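Putative carbohydrate metabolism domain-containing protein (Bacteroides vulgatus, PDB 3S30) is of unknown function but, as a putative glycoside hydrolase with a galactose-binding-like domain, probably acts in carbohydrate metabolism. Local coordinates at residues E232-F246 / D330-I342. Sequence-based numbering, arbitrary orientation.
Sequences EFYENGESTNRKDVF and DVFQGAPGSTLLI
Y234 and G334 pair through their backbones as an antiparallel hydrogen-bonded pair: Y234 N donates to G334 O (2.6 Å), and G334 N returns a bond to Y234 O (3.1 Å). It is a single bridge, laid along the 233-240 hairpin, whose type II' turn runs from E235 to E238. Water 1 links E232 O with P336 O.

The carboxylate of the buried D244 supplies the side-chain hydrogen bonds across the contact. Its CG stands anti to the backbone N (chi1 -159°), which carries OD2 across to segment 330-342, where A335 N (3.0 Å) and S338 OG (2.9 Å) donate to that oxygen from opposite faces of the carboxylate plane. S326 OG also bonds to OD2, while OD1 reaches Q333 O through water 3. With an alanine here, A335 N and the hydroxyls of S338 and S326 would probably be left without the oxygen they share, though S338 OG would keep its bond with G230 N.

Three rings take aliphatic groups over a face. G334 CA lies 3.9 Å from the centroid of the F233 ring, whose other face is covered by R242 CD. P336 CD sits over Y234, 3.9 Å from its ring centroid, and L340 CD1 is nearly centred on F246, 13° off the ring normal.

Among the neighbouring strands, Y225 and Y227 of strand 218-228 bring their rings against F246, and Y227 also touches D244, S338 and L340. G337 and S338 make backbone hydrogen bonds with T171 of strand 166-173; the contact thus joins the hairpin and the chain after it, to F246, to the loop before strand 339-349 and the start of that strand, which pairs with both of those strands.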
loop_
_atom_site.group_PDB
_atom_site.type_symbol
_atom_site.label_atom_id
_atom_site.label_comp_id
_atom_site.label_asym_id
_atom_site.label_seq_id
_atom_site.Cartn_x
_atom_site.Cartn_y
_atom_site.Cartn_z
ATOM N N GLU A 232 -0.172 8.774 -20.111
ATOM C CA GLU A 232 0.424 10.072 -19.843
ATOM C C GLU A 232 0.960 10.139 -18.415
ATOM O O GLU A 232 0.202 10.006 -17.452
ATOM C CB GLU A 232 -0.595 11.176 -20.088
ATOM C CG GLU A 232 -0.951 11.350 -21.558
ATOM C CD GLU A 232 -1.965 12.443 -21.785
ATOM O OE1 GLU A 232 -1.681 13.612 -21.447
ATOM O OE2 GLU A 232 -3.053 12.135 -22.311
ATOM N N PHE A 233 2.275 10.330 -18.299
ATOM C CA PHE A 233 2.942 10.413 -17.010
ATOM C C PHE A 233 2.957 11.872 -16.535
ATOM O O PHE A 233 3.472 12.739 -17.225
ATOM C CB PHE A 233 4.373 9.857 -17.140
ATOM C CG PHE A 233 5.056 9.591 -15.823
ATOM C CD1 PHE A 233 5.706 10.607 -15.144
ATOM C CD2 PHE A 233 5.055 8.319 -15.270
ATOM C CE1 PHE A 233 6.342 10.367 -13.921
ATOM C CE2 PHE A 233 5.683 8.071 -14.052
ATOM C CZ PHE A 233 6.332 9.109 -13.375
ATOM N N TYR A 234 2.389 12.133 -15.360
ATOM C CA TYR A 234 2.404 13.483 -14.773
ATOM C C TYR A 234 3.678 13.680 -13.971
ATOM O O TYR A 234 3.945 12.950 -13.028
ATOM C CB TYR A 234 1.178 13.732 -13.872
ATOM C CG TYR A 234 -0.139 13.947 -14.606
ATOM C CD1 TYR A 234 -0.313 13.529 -15.919
ATOM C CD2 TYR A 234 -1.225 14.554 -13.964
ATOM C CE1 TYR A 234 -1.515 13.714 -16.578
ATOM C CE2 TYR A 234 -2.434 14.746 -14.617
ATOM C CZ TYR A 234 -2.571 14.319 -15.926
ATOM O OH TYR A 234 -3.758 14.480 -16.597
ATOM N N GLU A 235 4.470 14.659 -14.371
ATOM C CA GLU A 235 5.705 15.006 -13.677
ATOM C C GLU A 235 5.929 16.506 -13.862
ATOM O O GLU A 235 5.937 17.002 -14.996
ATOM C CB GLU A 235 6.902 14.190 -14.204
ATOM C CG GLU A 235 7.091 14.174 -15.746
ATOM C CD GLU A 235 8.217 13.229 -16.205
ATOM O OE1 GLU A 235 9.275 13.158 -15.544
ATOM O OE2 GLU A 235 8.047 12.549 -17.236
ATOM N N ASN A 236 6.092 17.212 -12.744
ATOM C CA ASN A 236 6.209 18.672 -12.733
ATOM C C ASN A 236 4.883 19.283 -13.205
ATOM O O ASN A 236 3.823 18.892 -12.709
ATOM C CB ASN A 236 7.431 19.115 -13.555
ATOM C CG ASN A 236 8.701 18.361 -13.152
ATOM O OD1 ASN A 236 8.994 18.213 -11.959
ATOM N ND2 ASN A 236 9.449 17.875 -14.140
ATOM N N GLY A 237 4.911 20.217 -14.145
ATOM C CA GLY A 237 3.671 20.677 -14.763
ATOM C C GLY A 237 3.491 20.111 -16.159
ATOM O O GLY A 237 2.897 20.756 -17.021
ATOM N N GLU A 238 3.992 18.900 -16.375
ATOM C CA GLU A 238 4.062 18.310 -17.704
ATOM C C GLU A 238 3.458 16.911 -17.784
ATOM O O GLU A 238 3.435 16.161 -16.803
ATOM C CB GLU A 238 5.523 18.256 -18.159
ATOM C CG GLU A 238 6.197 19.618 -18.199
ATOM C CD GLU A 238 7.551 19.576 -18.869
ATOM O OE1 GLU A 238 8.181 18.489 -18.875
ATOM O OE2 GLU A 238 7.980 20.624 -19.397
ATOM N N SER A 239 2.987 16.576 -18.981
ATOM C CA SER A 239 2.439 15.258 -19.291
ATOM C C SER A 239 3.287 14.598 -20.378
ATOM O O SER A 239 3.312 15.084 -21.507
ATOM C CB SER A 239 0.994 15.425 -19.763
ATOM O OG SER A 239 0.530 14.274 -20.435
ATOM N N THR A 240 3.971 13.501 -20.042
ATOM C CA THR A 240 4.950 12.849 -20.938
ATOM C C THR A 240 4.643 11.375 -21.220
ATOM O O THR A 240 3.749 10.799 -20.616
ATOM C CB THR A 240 6.369 12.898 -20.345
ATOM O OG1 THR A 240 6.447 12.013 -19.220
ATOM C CG2 THR A 240 6.744 14.335 -19.904
ATOM N N ASN A 241 5.400 10.772 -22.144
ATOM C CA ASN A 241 5.294 9.320 -22.409
ATOM C C ASN A 241 6.291 8.488 -21.597
ATOM O O ASN A 241 6.608 7.362 -21.967
ATOM C CB ASN A 241 5.437 8.993 -23.905
ATOM C CG ASN A 241 6.869 9.150 -24.414
ATOM O OD1 ASN A 241 7.616 9.965 -23.907
ATOM N ND2 ASN A 241 7.240 8.375 -25.434
ATOM N N ARG A 242 6.791 9.048 -20.499
ATOM C CA ARG A 242 7.539 8.276 -19.539
ATOM C C ARG A 242 6.695 7.071 -19.085
ATOM O O ARG A 242 5.467 7.147 -18.932
ATOM C CB ARG A 242 7.939 9.139 -18.344
ATOM C CG ARG A 242 8.740 8.392 -17.291
ATOM C CD ARG A 242 9.173 9.316 -16.182
ATOM N NE ARG A 242 9.606 8.581 -14.996
ATOM C CZ ARG A 242 9.935 9.137 -13.828
ATOM N NH1 ARG A 242 9.878 10.456 -13.655
ATOM N NH2 ARG A 242 10.333 8.363 -12.825
ATOM N N LYS A 243 7.369 5.949 -18.894
ATOM C CA LYS A 243 6.698 4.707 -18.569
ATOM C C LYS A 243 6.648 4.605 -17.045
ATOM O O LYS A 243 7.686 4.497 -16.388
ATOM C CB LYS A 243 7.450 3.529 -19.202
ATOM C CG LYS A 243 6.616 2.277 -19.387
ATOM C CD LYS A 243 5.599 2.420 -20.528
ATOM C CE LYS A 243 6.270 2.455 -21.907
ATOM N NZ LYS A 243 5.287 2.483 -23.027
ATOM N N ASP A 244 5.436 4.672 -16.497
ATOM C CA ASP A 244 5.218 4.565 -15.060
ATOM C C ASP A 244 5.623 3.178 -14.561
ATOM O O ASP A 244 5.498 2.180 -15.298
ATOM C CB ASP A 244 3.737 4.809 -14.731
ATOM C CG ASP A 244 3.506 5.230 -13.275
ATOM O OD1 ASP A 244 4.479 5.340 -12.479
ATOM O OD2 ASP A 244 2.321 5.449 -12.938
ATOM N N VAL A 245 6.131 3.117 -13.331
ATOM C CA VAL A 245 6.405 1.835 -12.690
ATOM C C VAL A 245 5.688 1.789 -11.353
ATOM O O VAL A 245 5.392 2.828 -10.754
ATOM C CB VAL A 245 7.944 1.524 -12.547
ATOM C CG1 VAL A 245 8.665 1.685 -13.919
ATOM C CG2 VAL A 245 8.616 2.397 -11.459
ATOM N N PHE A 246 5.375 0.576 -10.919
ATOM C CA PHE A 246 4.642 0.354 -9.687
ATOM C C PHE A 246 5.609 -0.054 -8.588
ATOM O O PHE A 246 6.779 -0.307 -8.852
ATOM C CB PHE A 246 3.577 -0.729 -9.895
ATOM C CG PHE A 246 4.127 -2.141 -10.078
ATOM C CD1 PHE A 246 4.324 -2.972 -8.985
ATOM C CD2 PHE A 246 4.379 -2.648 -11.344
ATOM C CE1 PHE A 246 4.794 -4.281 -9.147
ATOM C CE2 PHE A 246 4.845 -3.953 -11.515
ATOM C CZ PHE A 246 5.054 -4.765 -10.411
ATOM N N ASP A 330 3.637 9.036 -4.645
ATOM C CA ASP A 330 3.664 9.637 -3.307
ATOM C C ASP A 330 4.132 11.082 -3.364
ATOM O O ASP A 330 3.729 11.893 -2.533
ATOM C CB ASP A 330 4.527 8.811 -2.334
ATOM C CG ASP A 330 5.945 8.539 -2.859
ATOM O OD1 ASP A 330 6.276 8.884 -4.028
ATOM O OD2 ASP A 330 6.736 7.958 -2.088
ATOM N N VAL A 331 4.964 11.392 -4.352
ATOM C CA VAL A 331 5.377 12.766 -4.663
ATOM C C VAL A 331 4.800 13.221 -6.034
ATOM O O VAL A 331 5.374 14.076 -6.718
ATOM C CB VAL A 331 6.936 12.918 -4.632
ATOM C CG1 VAL A 331 7.476 12.667 -3.226
ATOM C CG2 VAL A 331 7.614 11.984 -5.648
ATOM N N PHE A 332 3.657 12.644 -6.411
ATOM C CA PHE A 332 2.872 13.095 -7.568
ATOM C C PHE A 332 3.612 13.000 -8.919
ATOM O O PHE A 332 3.460 13.854 -9.803
ATOM C CB PHE A 332 2.326 14.508 -7.295
ATOM C CG PHE A 332 1.716 14.639 -5.936
ATOM C CD1 PHE A 332 0.519 13.981 -5.637
ATOM C CD2 PHE A 332 2.367 15.340 -4.929
ATOM C CE1 PHE A 332 -0.036 14.051 -4.366
ATOM C CE2 PHE A 332 1.815 15.414 -3.654
ATOM C CZ PHE A 332 0.607 14.766 -3.376
ATOM N N GLN A 333 4.404 11.944 -9.052
ATOM C CA GLN A 333 4.997 11.547 -10.316
ATOM C C GLN A 333 4.399 10.194 -10.715
ATOM O O GLN A 333 4.769 9.149 -10.184
ATOM C CB GLN A 333 6.514 11.439 -10.179
ATOM C CG GLN A 333 7.187 12.747 -9.736
ATOM C CD GLN A 333 8.700 12.639 -9.691
ATOM O OE1 GLN A 333 9.281 11.618 -10.085
ATOM N NE2 GLN A 333 9.350 13.692 -9.212
ATOM N N GLY A 334 3.464 10.211 -11.656
ATOM C CA GLY A 334 2.787 8.988 -12.040
ATOM C C GLY A 334 1.829 9.217 -13.179
ATOM O O GLY A 334 1.578 10.358 -13.571
ATOM N N ALA A 335 1.304 8.122 -13.713
ATOM C CA ALA A 335 0.377 8.174 -14.841
ATOM C C ALA A 335 -1.051 7.863 -14.394
ATOM O O ALA A 335 -1.310 6.771 -13.884
ATOM C CB ALA A 335 0.810 7.189 -15.910
ATOM N N PRO A 336 -1.979 8.818 -14.566
ATOM C CA PRO A 336 -3.371 8.397 -14.451
ATOM C C PRO A 336 -3.662 7.208 -15.361
ATOM O O PRO A 336 -3.208 7.189 -16.509
ATOM C CB PRO A 336 -4.148 9.636 -14.913
ATOM C CG PRO A 336 -3.293 10.771 -14.500
ATOM C CD PRO A 336 -1.875 10.276 -14.771
ATOM N N GLY A 337 -4.379 6.218 -14.832
ATOM C CA GLY A 337 -4.742 5.021 -15.580
ATOM C C GLY A 337 -3.831 3.846 -15.303
ATOM O O GLY A 337 -4.151 2.712 -15.687
ATOM N N SER A 338 -2.695 4.099 -14.644
ATOM C CA SER A 338 -1.758 3.020 -14.303
ATOM C C SER A 338 -2.472 2.057 -13.391
ATOM O O SER A 338 -2.964 2.451 -12.332
ATOM C CB SER A 338 -0.487 3.539 -13.622
ATOM O OG SER A 338 0.405 4.086 -14.575
ATOM N N THR A 339 -2.549 0.803 -13.825
ATOM C CA THR A 339 -3.384 -0.189 -13.182
ATOM C C THR A 339 -2.540 -1.361 -12.692
ATOM O O THR A 339 -1.899 -2.039 -13.481
ATOM C CB THR A 339 -4.506 -0.655 -14.125
ATOM O OG1 THR A 339 -5.234 0.501 -14.573
ATOM C CG2 THR A 339 -5.472 -1.603 -13.397
ATOM N N LEU A 340 -2.507 -1.551 -11.372
ATOM C CA LEU A 340 -1.859 -2.712 -10.765
ATOM C C LEU A 340 -2.961 -3.576 -10.182
ATOM O O LEU A 340 -3.729 -3.113 -9.333
ATOM C CB LEU A 340 -0.885 -2.300 -9.661
ATOM C CG LEU A 340 -0.088 -3.406 -8.954
ATOM C CD1 LEU A 340 0.893 -4.125 -9.891
ATOM C CD2 LEU A 340 0.668 -2.810 -7.765
ATOM N N LEU A 341 -3.052 -4.813 -10.666
ATOM C CA LEU A 341 -3.956 -5.790 -10.090
ATOM C C LEU A 341 -3.120 -6.728 -9.234
ATOM O O LEU A 341 -2.045 -7.126 -9.620
ATOM C CB LEU A 341 -4.740 -6.550 -11.183
ATOM C CG LEU A 341 -5.593 -5.699 -12.150
ATOM C CD1 LEU A 341 -6.356 -6.552 -13.150
ATOM C CD2 LEU A 341 -6.570 -4.781 -11.415
ATOM N N ILE A 342 -3.611 -7.050 -8.046
ATOM C CA ILE A 342 -2.922 -7.980 -7.156
ATOM C C ILE A 342 -3.908 -9.008 -6.656
ATOM O O ILE A 342 -5.048 -8.685 -6.370
ATOM C CB ILE A 342 -2.298 -7.267 -5.932
ATOM C CG1 ILE A 342 -1.375 -6.120 -6.376
ATOM C CG2 ILE A 342 -1.498 -8.275 -5.078
ATOM C CD1 ILE A 342 -0.115 -6.607 -7.161
HETATM O O HOH W 1 -2.304 9.048 -18.010
HETATM O O HOH W 2 5.436 16.557 -9.999
HETATM O O HOH W 3 5.397 6.624 -10.241
#